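Local coordinates for protein peptide methionine sulfoxide reductase MsrA (Treponema denticola ATCC 35405, PDB 5FA9) that probably repairs oxidised proteins as a fused MsrA-MsrB enzyme, reducing both the S and R forms of methionine sulfoxide to methionine with electrons from thioredoxin, at residues 218-224 with 235-239; 206-210 with 310-314. The protein carries 2 engineered substitutions. All blocks are in the same frame, centred on the assembly; numbering follows the deposited sequence.

Interaction 1. Residues 218-224 with 235-239; sequences PLFSSLN and FTKAI
Pro218 touches Ile239: CB of the proline ring lies 4.2 Å from CD1 of Ile239, a light apolar contact in a buried setting where both residues also pack on Ile209. At Leu219 the backbone takes over, with a hydrogen bond from Ile239 N to Leu219 O of 3.0 Å, while CG2 of Ile239 lies close against the same peptide group. Leu219 and Phe220 both face Tyr210 of the neighbouring strand 208-212, a classic beta bulge.

Phe220 carries the apolar centre. Its ring forms an offset stack with Phe235, centroids 4.5 Å apart and planes at 17°, and its CB sits over the middle of the Phe235 face in a CH-pi contact. The edge of the Phe220 ring points at Lys237 O. The pair belongs to the SelR (MsrB) domain, of the beta-tent clan, and joins its two antiparallel sheets: Phe220 comes from the three-stranded sheet, Phe235 from the six-stranded one, and Tyr210 meets the Phe235 ring edge-to-face.

Ser221 OG accepts from Leu223 N in an ST turn and is also hydrogen-bonded to Tyr310 O; a small hydroxyl serves both. A water accepts from Ser221 N and donates to Lys237 O, bridging the segments. At Asn224 the backbone O receives Thr236 N at 2.9 Å, and the flat amide lies against the aliphatic part of Lys237, with Asn224 CG 3.6 Å from Lys237 CG. These three residues line a pocket holding a bound DTT, probably from the crystallisation liquor. The lysine bends at chi3 and chi4, bringing NZ back to Ala238 O of its own segment; NZ also makes a weak hydrogen bond to Val62 O.

Interaction 2. Residues 206-210 with 310-314; sequences AEGIY and YVKPT
Glu207 and Lys312 reach each other through long chains that start alike, with CG anti to the carbonyl carbon in both. The glutamate then runs extended, whereas the lysine stays extended as far as CD and turns only at its last torsion (chi4 -75°), which swings NZ onto the carboxylate. The two chains cross at about a right angle. Lys312 NZ lies 2.7 Å from Glu207 OE1, which it meets on the syn side, 27° out of the carboxylate plane. A second, weak hydrogen bond joins Lys312 NZ to Glu207 OE2 at 3.0 Å. In this salt bridge OE1 is the nearer acceptor and OE2 the weaker.

Next to it Val311 faces the start of strand 208-212. Its two methyls divide the work: Val311 CG1 is 3.7 Å from Gly208 N and also approaches Glu207 CB, while Val311 CG2 is 3.6 Å from Ile209 CG2. A beta-branched residue suits this place because its two branches can touch successive residues of the strand at once. Ile209, itself branched at CB, turns its CG2 methyl to the valine, and both residues also pack on Met299 of helix 296-299. The backbone angles of Gly208 would drive a side chain into the carbonyl O of Glu207, and glycine avoids this.

The contact therefore joins the short, weakly bonded helix 308-311 near the C terminus to strand 208-212 of the three-stranded sheet. Lys312 also makes a cation-pi contact with Tyr296, so its ammonium has both an anion and an aromatic ring for company. Glu207 is exposed, and water probably screens the pair in part, so the salt bridge probably adds modest strength, the apolar methyls being the buried part.

In the fold
From the N terminus, the chain passes through the MsrA part before reaching 206-210, the first segment of interaction 2, which leads into strand 208-212. The next strand, 218-221, pairs with it and opens interaction 1; after only ten intervening residues 235-239 closes that short loop. The chain then builds most of the six-stranded sheet and returns to strand 291-295 before 310-314 closes the long loop of interaction 2. The smaller loop lies wholly within the larger and the two do not cross. They also touch directly, through Ser221 and Tyr310 and through paired strands, so the two sheets and the C-terminal helix 308-311 are tied together.

Interaction 1. Residues 218-224 with 235-239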
ATOM      1  N   PRO B 218       8.820  24.378 -12.079  1.00 37.33           N
ATOM      2  CA  PRO B 218       9.185  22.972 -12.299  1.00 33.93           C
ATOM      3  C   PRO B 218       7.969  22.083 -12.548  1.00 36.70           C
ATOM      4  O   PRO B 218       6.971  22.193 -11.837  1.00 34.10           O
ATOM      5  CB  PRO B 218       9.885  22.585 -10.992  1.00 31.16           C
ATOM      6  CG  PRO B 218      10.411  23.872 -10.459  1.00 41.02           C
ATOM      7  CD  PRO B 218       9.374  24.895 -10.815  1.00 40.53           C
ATOM      8  N   LEU B 219       8.061  21.213 -13.548  1.00 33.89           N
ATOM      9  CA  LEU B 219       6.947  20.342 -13.908  1.00 32.67           C
ATOM     10  C   LEU B 219       7.319  18.865 -13.825  1.00 40.52           C
ATOM     11  O   LEU B 219       6.520  18.041 -13.379  1.00 33.08           O
ATOM     12  CB  LEU B 219       6.449  20.671 -15.316  1.00 33.72           C
ATOM     13  CG  LEU B 219       5.942  22.094 -15.547  1.00 36.99           C
ATOM     14  CD1 LEU B 219       5.597  22.303 -17.012  1.00 40.35           C
ATOM     15  CD2 LEU B 219       4.742  22.384 -14.661  1.00 32.75           C
ATOM     16  N   PHE B 220       8.531  18.530 -14.258  1.00 33.44           N
ATOM     17  CA  PHE B 220       8.971  17.140 -14.270  1.00 34.37           C
ATOM     18  C   PHE B 220      10.430  16.989 -13.852  1.00 34.15           C
ATOM     19  O   PHE B 220      11.226  17.919 -13.982  1.00 33.08           O
ATOM     20  CB  PHE B 220       8.762  16.529 -15.658  1.00 42.92           C
ATOM     21  CG  PHE B 220       7.327  16.509 -16.100  1.00 44.35           C
ATOM     22  CD1 PHE B 220       6.482  15.481 -15.712  1.00 31.37           C
ATOM     23  CD2 PHE B 220       6.821  17.517 -16.906  1.00 39.45           C
ATOM     24  CE1 PHE B 220       5.160  15.461 -16.116  1.00 36.92           C
ATOM     25  CE2 PHE B 220       5.501  17.503 -17.312  1.00 41.18           C
ATOM     26  CZ  PHE B 220       4.669  16.474 -16.917  1.00 49.15           C
ATOM     27  N   SER B 221      10.766  15.808 -13.343  1.00 35.95           N
ATOM     28  CA  SER B 221      12.136  15.488 -12.960  1.00 35.85           C
ATOM     29  C   SER B 221      12.749  14.469 -13.914  1.00 33.98           C
ATOM     30  O   SER B 221      12.047  13.616 -14.458  1.00 33.00           O
ATOM     31  CB  SER B 221      12.182  14.957 -11.525  1.00 34.19           C
ATOM     32  OG  SER B 221      13.481  14.501 -11.192  1.00 35.94           O
ATOM     33  N   SER B 222      14.060  14.563 -14.113  1.00 35.79           N
ATOM     34  CA  SER B 222      14.778  13.625 -14.972  1.00 37.61           C
ATOM     35  C   SER B 222      14.708  12.203 -14.424  1.00 36.07           C
ATOM     36  O   SER B 222      14.867  11.234 -15.166  1.00 36.87           O
ATOM     37  CB  SER B 222      16.239  14.052 -15.126  1.00 37.95           C
ATOM     38  OG  SER B 222      16.889  14.111 -13.868  1.00 36.56           O
ATOM     39  N   LEU B 223      14.472  12.089 -13.121  1.00 30.58           N
ATOM     40  CA  LEU B 223      14.390  10.791 -12.459  1.00 39.29           C
ATOM     41  C   LEU B 223      13.165  10.005 -12.915  1.00 31.24           C
ATOM     42  O   LEU B 223      13.150   8.776 -12.866  1.00 35.59           O
ATOM     43  CB  LEU B 223      14.357  10.974 -10.940  1.00 39.59           C
ATOM     44  CG  LEU B 223      14.404   9.710 -10.078  1.00 45.91           C
ATOM     45  CD1 LEU B 223      15.695   8.938 -10.307  1.00 36.38           C
ATOM     46  CD2 LEU B 223      14.229  10.053  -8.607  1.00 45.40           C
ATOM     47  N   ASN B 224      12.144  10.722 -13.371  1.00 33.35           N
ATOM     48  CA  ASN B 224      10.895  10.096 -13.784  1.00 36.28           C
ATOM     49  C   ASN B 224      10.781   9.975 -15.299  1.00 46.14           C
ATOM     50  O   ASN B 224       9.759   9.532 -15.821  1.00 42.75           O
ATOM     51  CB  ASN B 224       9.711  10.891 -13.237  1.00 36.63           C
ATOM     52  CG  ASN B 224       9.765  11.050 -11.732  1.00 41.44           C
ATOM     53  OD1 ASN B 224       9.900  10.072 -10.998  1.00 36.58           O
ATOM     54  ND2 ASN B 224       9.670  12.289 -11.263  1.00 38.78           N
ATOM     55  N   PHE B 235       7.216  10.912 -19.135  1.00 38.22           N
ATOM     56  CA  PHE B 235       7.469  10.854 -17.701  1.00 35.03           C
ATOM     57  C   PHE B 235       6.453   9.951 -17.007  1.00 42.93           C
ATOM     58  O   PHE B 235       5.340   9.761 -17.499  1.00 34.25           O
ATOM     59  CB  PHE B 235       7.432  12.258 -17.092  1.00 36.15           C
ATOM     60  CG  PHE B 235       8.411  13.214 -17.712  1.00 37.32           C
ATOM     61  CD1 PHE B 235       8.055  13.975 -18.813  1.00 40.69           C
ATOM     62  CD2 PHE B 235       9.688  13.354 -17.192  1.00 36.61           C
ATOM     63  CE1 PHE B 235       8.955  14.856 -19.386  1.00 37.50           C
ATOM     64  CE2 PHE B 235      10.591  14.233 -17.760  1.00 34.95           C
ATOM     65  CZ  PHE B 235      10.223  14.986 -18.859  1.00 39.03           C
ATOM     66  N   THR B 236       6.844   9.393 -15.866  1.00 37.22           N
ATOM     67  CA  THR B 236       5.979   8.479 -15.127  1.00 37.40           C
ATOM     68  C   THR B 236       5.108   9.223 -14.120  1.00 30.52           C
ATOM     69  O   THR B 236       4.096   8.698 -13.657  1.00 32.92           O
ATOM     70  CB  THR B 236       6.798   7.407 -14.386  1.00 35.18           C
ATOM     71  OG1 THR B 236       7.610   8.031 -13.383  1.00 41.70           O
ATOM     72  CG2 THR B 236       7.690   6.653 -15.359  1.00 27.71           C
ATOM     73  N   LYS B 237       5.507  10.447 -13.788  1.00 31.43           N
ATOM     74  CA  LYS B 237       4.762  11.271 -12.843  1.00 32.77           C
ATOM     75  C   LYS B 237       5.199  12.728 -12.923  1.00 30.73           C
ATOM     76  O   LYS B 237       6.201  13.052 -13.558  1.00 29.86           O
ATOM     77  CB  LYS B 237       4.943  10.755 -11.414  1.00 29.00           C
ATOM     78  CG  LYS B 237       6.310  11.056 -10.818  1.00 36.56           C
ATOM     79  CD  LYS B 237       6.463  10.440  -9.436  1.00 31.77           C
ATOM     80  CE  LYS B 237       5.471  11.036  -8.451  1.00 37.35           C
ATOM     81  NZ  LYS B 237       5.689  12.496  -8.252  1.00 44.73           N
ATOM     82  N   ALA B 238       4.438  13.602 -12.271  1.00 27.14           N
ATOM     83  CA  ALA B 238       4.814  15.003 -12.150  1.00 32.48           C
ATOM     84  C   ALA B 238       5.812  15.167 -11.011  1.00 39.83           C
ATOM     85  O   ALA B 238       5.908  14.306 -10.136  1.00 34.81           O
ATOM     86  CB  ALA B 238       3.589  15.869 -11.919  1.00 37.08           C
ATOM     87  N   ILE B 239       6.562  16.265 -11.023  1.00 29.19           N
ATOM     88  CA  ILE B 239       7.568  16.494  -9.994  1.00 32.95           C
ATOM     89  C   ILE B 239       6.897  16.760  -8.645  1.00 38.44           C
ATOM     90  O   ILE B 239       7.409  16.359  -7.599  1.00 41.97           O
ATOM     91  CB  ILE B 239       8.516  17.663 -10.374  1.00 35.77           C
ATOM     92  CG1 ILE B 239       9.702  17.733  -9.408  1.00 29.69           C
ATOM     93  CG2 ILE B 239       7.773  18.994 -10.432  1.00 30.31           C
ATOM     94  CD1 ILE B 239      10.783  18.700  -9.840  1.00 27.67           C
TER
HETATM   95  O   HOH W   1       8.557  14.145 -12.428  1.00 31.06           O

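Interaction 2. Residues 206-210 with 310-314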
ATOM      1  N   ALA B 206      19.978  13.559 -19.214  1.00 44.04           N
ATOM      2  CA  ALA B 206      20.789  14.286 -18.273  1.00 45.09           C
ATOM      3  C   ALA B 206      20.017  14.552 -16.997  1.00 50.97           C
ATOM      4  O   ALA B 206      18.826  14.575 -17.008  1.00 49.40           O
ATOM      5  CB  ALA B 206      21.299  15.575 -18.891  1.00 20.00           C
ATOM      6  N   GLU B 207      20.716  14.711 -15.892  1.00 50.06           N
ATOM      7  CA  GLU B 207      20.077  14.941 -14.601  1.00 46.98           C
ATOM      8  C   GLU B 207      19.702  16.404 -14.417  1.00 40.36           C
ATOM      9  O   GLU B 207      20.503  17.302 -14.678  1.00 52.08           O
ATOM     10  CB  GLU B 207      20.987  14.490 -13.459  1.00 44.57           C
ATOM     11  CG  GLU B 207      21.272  13.000 -13.443  1.00 48.02           C
ATOM     12  CD  GLU B 207      22.119  12.587 -12.258  1.00 67.66           C
ATOM     13  OE1 GLU B 207      21.557  12.033 -11.289  1.00 71.44           O
ATOM     14  OE2 GLU B 207      23.346  12.819 -12.292  1.00 62.56           O
ATOM     15  N   GLY B 208      18.474  16.633 -13.964  1.00 41.23           N
ATOM     16  CA  GLY B 208      17.965  17.976 -13.768  1.00 36.04           C
ATOM     17  C   GLY B 208      16.451  17.989 -13.778  1.00 35.01           C
ATOM     18  O   GLY B 208      15.814  16.937 -13.755  1.00 34.68           O
ATOM     19  N   ILE B 209      15.870  19.182 -13.810  1.00 39.60           N
ATOM     20  CA  ILE B 209      14.420  19.318 -13.836  1.00 42.46           C
ATOM     21  C   ILE B 209      13.941  19.926 -15.150  1.00 39.94           C
ATOM     22  O   ILE B 209      14.678  20.651 -15.819  1.00 38.33           O
ATOM     23  CB  ILE B 209      13.907  20.184 -12.669  1.00 35.97           C
ATOM     24  CG1 ILE B 209      14.560  21.567 -12.700  1.00 35.94           C
ATOM     25  CG2 ILE B 209      14.174  19.499 -11.343  1.00 37.90           C
ATOM     26  CD1 ILE B 209      14.017  22.521 -11.656  1.00 29.70           C
ATOM     27  N   TYR B 210      12.698  19.625 -15.507  1.00 41.02           N
ATOM     28  CA  TYR B 210      12.078  20.222 -16.681  1.00 33.30           C
ATOM     29  C   TYR B 210      11.068  21.262 -16.227  1.00 36.15           C
ATOM     30  O   TYR B 210      10.144  20.966 -15.469  1.00 36.75           O
ATOM     31  CB  TYR B 210      11.426  19.154 -17.559  1.00 35.12           C
ATOM     32  CG  TYR B 210      12.429  18.208 -18.179  1.00 41.51           C
ATOM     33  CD1 TYR B 210      12.880  17.091 -17.489  1.00 39.06           C
ATOM     34  CD2 TYR B 210      12.938  18.443 -19.450  1.00 39.72           C
ATOM     35  CE1 TYR B 210      13.803  16.229 -18.051  1.00 39.67           C
ATOM     36  CE2 TYR B 210      13.860  17.587 -20.020  1.00 36.30           C
ATOM     37  CZ  TYR B 210      14.289  16.482 -19.316  1.00 39.85           C
ATOM     38  OH  TYR B 210      15.207  15.629 -19.879  1.00 36.65           O
ATOM     39  N   TYR B 310      14.144  15.949  -5.709  1.00 31.58           N
ATOM     40  CA  TYR B 310      13.317  15.322  -6.735  1.00 31.84           C
ATOM     41  C   TYR B 310      14.180  14.741  -7.853  1.00 34.62           C
ATOM     42  O   TYR B 310      13.747  13.852  -8.586  1.00 32.35           O
ATOM     43  CB  TYR B 310      12.308  16.320  -7.304  1.00 31.18           C
ATOM     44  CG  TYR B 310      11.291  16.794  -6.291  1.00 32.03           C
ATOM     45  CD1 TYR B 310      10.301  15.940  -5.822  1.00 32.76           C
ATOM     46  CD2 TYR B 310      11.319  18.094  -5.805  1.00 32.80           C
ATOM     47  CE1 TYR B 310       9.370  16.366  -4.894  1.00 27.99           C
ATOM     48  CE2 TYR B 310      10.389  18.530  -4.878  1.00 25.33           C
ATOM     49  CZ  TYR B 310       9.418  17.662  -4.427  1.00 33.25           C
ATOM     50  OH  TYR B 310       8.493  18.094  -3.503  1.00 31.44           O
ATOM     51  N   VAL B 311      15.401  15.249  -7.975  1.00 38.59           N
ATOM     52  CA  VAL B 311      16.354  14.729  -8.949  1.00 34.71           C
ATOM     53  C   VAL B 311      17.216  13.644  -8.315  1.00 39.97           C
ATOM     54  O   VAL B 311      17.406  12.572  -8.889  1.00 36.54           O
ATOM     55  CB  VAL B 311      17.260  15.839  -9.510  1.00 42.56           C
ATOM     56  CG1 VAL B 311      18.194  15.276 -10.571  1.00 29.77           C
ATOM     57  CG2 VAL B 311      16.421  16.969 -10.080  1.00 33.35           C
ATOM     58  N   LYS B 312      17.735  13.933  -7.126  1.00 39.25           N
ATOM     59  CA  LYS B 312      18.565  12.982  -6.395  1.00 39.86           C
ATOM     60  C   LYS B 312      18.018  12.740  -4.992  1.00 33.16           C
ATOM     61  O   LYS B 312      18.433  13.400  -4.039  1.00 39.25           O
ATOM     62  CB  LYS B 312      20.009  13.482  -6.310  1.00 40.44           C
ATOM     63  CG  LYS B 312      20.728  13.563  -7.645  1.00 44.83           C
ATOM     64  CD  LYS B 312      22.158  14.047  -7.459  1.00 41.37           C
ATOM     65  CE  LYS B 312      22.894  14.129  -8.786  1.00 51.59           C
ATOM     66  NZ  LYS B 312      23.278  12.780  -9.284  1.00 56.38           N
ATOM     67  N   PRO B 313      17.076  11.792  -4.865  1.00 32.08           N
ATOM     68  CA  PRO B 313      16.439  11.442  -3.588  1.00 33.49           C
ATOM     69  C   PRO B 313      17.438  10.970  -2.534  1.00 38.95           C
ATOM     70  O   PRO B 313      17.191  11.128  -1.339  1.00 38.80           O
ATOM     71  CB  PRO B 313      15.477  10.310  -3.970  1.00 32.41           C
ATOM     72  CG  PRO B 313      15.980   9.791  -5.274  1.00 37.13           C
ATOM     73  CD  PRO B 313      16.567  10.971  -5.976  1.00 30.64           C
ATOM     74  N   THR B 314      18.551  10.397  -2.979  1.00 37.10           N
ATOM     75  CA  THR B 314      19.597   9.944  -2.071  1.00 40.48           C
ATOM     76  C   THR B 314      20.906  10.673  -2.354  1.00 39.97           C
ATOM     77  O   THR B 314      21.987  10.176  -2.037  1.00 42.72           O
ATOM     78  CB  THR B 314      19.826   8.424  -2.180  1.00 45.88           C
ATOM     79  OG1 THR B 314      20.176   8.086  -3.529  1.00 38.52           O
ATOM     80  CG2 THR B 314      18.570   7.665  -1.781  1.00 32.70           C
TER